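Local coordinates for protein tRNA(Ile2) 2-agmatinylcytidine synthetase TiaS (Archaeoglobus fulgidus, PDB 6AGG) that uses ATP to attach agmatine to the wobble cytidine of its isoleucine tRNA, forming 2-agmatinylcytidine and switching codon reading from AUG to AUA, at residues Asn194-Asn199 / Val396-Arg401. Sequence-based numbering, arbitrary orientation.
Sequences NVDWCN and VPPSAR. With AG2 (agmatine), chain D.
The carboxylate of Asp196 is shared between the two segments: OD2 takes a weak hydrogen bond from Ser399 N (3.4 Å, 141° at the hydrogen), while OD1 takes another weak one from the backbone of its own segment, Asn199 N (3.1 Å). The donor Ser399 sits in a type I beta turn, 397-400, closed by Ala400 N to Pro397 O at 2.7 Å; Asp196 lies on the short strand 195-196, which pairs antiparallel with 201-202 in a two-stranded hairpin of the FLD domain. The contact thus joins that domain to the loop following strand 392-395.

With CG anti to the backbone N (chi1 -174°), the acid reaches across to the turn. There its side chain meets the ring of Pro398 at about a right angle, CG lying 3.9 Å from Pro398 CD, and OD2 also comes up to Pro397 CB at 3.7 Å. Were Asp196 cut back to an alanine, Ser399 N and Asn199 N would probably each lose a weak acceptor, and a gap would be likely to open beside the two prolines. Agmatine lies along one margin of this junction, hydrogen-bonded to the carbonyls of Asp193 and Gly215, and a salt bridge from Arg401 NH1 to Asp193 OD1 ties the 396-401 loop to the residue just before Asn194. At the guanidinium end of the ligand, Asn194 OD1, which accepts the backbone N-H of Arg217, comes within 2.6 Å of agmatine NH2.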
# COMPACT_ATOMS: atom_id res chain seq x y z
N ASN A 194 -4.89 11.11 2.86
CA ASN A 194 -4.22 12.28 2.32
C ASN A 194 -3.52 13.10 3.40
O ASN A 194 -2.93 14.13 3.13
CB ASN A 194 -5.23 13.14 1.57
CG ASN A 194 -5.85 12.39 0.42
OD1 ASN A 194 -5.19 11.61 -0.26
ND2 ASN A 194 -7.14 12.63 0.19
N VAL A 195 -3.59 12.61 4.63
CA VAL A 195 -2.94 13.28 5.74
C VAL A 195 -2.91 12.34 6.95
O VAL A 195 -3.75 11.45 7.07
CB VAL A 195 -3.62 14.63 6.09
CG1 VAL A 195 -5.09 14.42 6.44
CG2 VAL A 195 -2.90 15.30 7.23
N ASP A 196 -1.92 12.54 7.82
CA ASP A 196 -1.75 11.73 9.02
C ASP A 196 -1.98 12.64 10.21
O ASP A 196 -1.11 13.43 10.56
CB ASP A 196 -0.33 11.16 9.07
CG ASP A 196 -0.12 10.19 10.21
OD1 ASP A 196 -0.87 10.24 11.21
OD2 ASP A 196 0.82 9.36 10.09
N TRP A 197 -3.15 12.52 10.81
CA TRP A 197 -3.52 13.34 11.96
C TRP A 197 -2.63 13.05 13.17
O TRP A 197 -1.97 13.94 13.69
CB TRP A 197 -4.99 13.11 12.35
CG TRP A 197 -5.99 13.77 11.44
CD1 TRP A 197 -6.65 13.20 10.38
CD2 TRP A 197 -6.46 15.13 11.51
NE1 TRP A 197 -7.49 14.11 9.79
CE2 TRP A 197 -7.39 15.31 10.47
CE3 TRP A 197 -6.18 16.21 12.35
CZ2 TRP A 197 -8.05 16.52 10.24
CZ3 TRP A 197 -6.83 17.42 12.13
CH2 TRP A 197 -7.75 17.56 11.08
N CYS A 198 -2.62 11.79 13.59
CA CYS A 198 -1.91 11.39 14.80
C CYS A 198 -0.40 11.67 14.75
O CYS A 198 0.28 11.59 15.77
CB CYS A 198 -2.19 9.91 15.11
SG CYS A 198 -1.17 9.20 16.42
N ASN A 199 0.12 11.99 13.56
CA ASN A 199 1.53 12.33 13.41
C ASN A 199 1.78 13.72 12.80
O ASN A 199 2.87 14.02 12.30
CB ASN A 199 2.25 11.28 12.56
CG ASN A 199 1.94 9.86 12.99
OD1 ASN A 199 0.80 9.54 13.33
ND2 ASN A 199 2.95 9.00 12.97
N VAL A 396 -1.36 0.26 10.03
CA VAL A 396 -0.28 1.22 10.24
C VAL A 396 -0.84 2.62 9.98
O VAL A 396 -1.92 2.76 9.41
CB VAL A 396 0.95 0.94 9.33
CG1 VAL A 396 1.39 -0.51 9.47
CG2 VAL A 396 0.68 1.31 7.85
N PRO A 397 -0.11 3.67 10.40
CA PRO A 397 -0.66 5.01 10.21
C PRO A 397 -0.50 5.43 8.76
O PRO A 397 0.38 4.90 8.07
CB PRO A 397 0.19 5.86 11.14
CG PRO A 397 1.52 5.17 11.13
CD PRO A 397 1.26 3.71 10.96
N PRO A 398 -1.33 6.37 8.30
CA PRO A 398 -1.38 6.75 6.88
C PRO A 398 -0.00 7.12 6.30
O PRO A 398 0.23 6.97 5.10
CB PRO A 398 -2.31 7.96 6.88
CG PRO A 398 -3.16 7.78 8.11
CD PRO A 398 -2.25 7.17 9.12
N SER A 399 0.90 7.61 7.15
CA SER A 399 2.21 8.02 6.68
C SER A 399 3.10 6.81 6.38
O SER A 399 4.21 6.94 5.84
CB SER A 399 2.87 8.97 7.70
OG SER A 399 4.19 8.57 8.01
N ALA A 400 2.59 5.63 6.72
CA ALA A 400 3.31 4.39 6.50
C ALA A 400 2.59 3.50 5.50
O ALA A 400 3.07 2.42 5.17
CB ALA A 400 3.52 3.65 7.81
N ARG A 401 1.44 3.96 5.02
CA ARG A 401 0.63 3.17 4.10
C ARG A 401 1.34 2.91 2.77
O ARG A 401 2.00 3.80 2.20
CB ARG A 401 -0.74 3.82 3.85
CG ARG A 401 -1.69 2.95 3.01
CD ARG A 401 -3.05 2.73 3.70
NE ARG A 401 -2.89 2.26 5.07
CZ ARG A 401 -3.16 2.98 6.15
NH1 ARG A 401 -3.63 4.21 6.05
NH2 ARG A 401 -2.97 2.45 7.36
N AG2 D . 4.45 7.21 2.26
CA AG2 D . 3.03 7.46 2.35
CB AG2 D . 2.35 7.97 1.12
CG AG2 D . 0.85 8.00 1.09
CD AG2 D . 0.20 8.79 0.00
NE AG2 D . -0.98 9.53 0.29
CZ AG2 D . -1.64 10.28 -0.75
NH1 AG2 D . -1.16 10.28 -1.97
NH2 AG2 D . -2.72 10.95 -0.47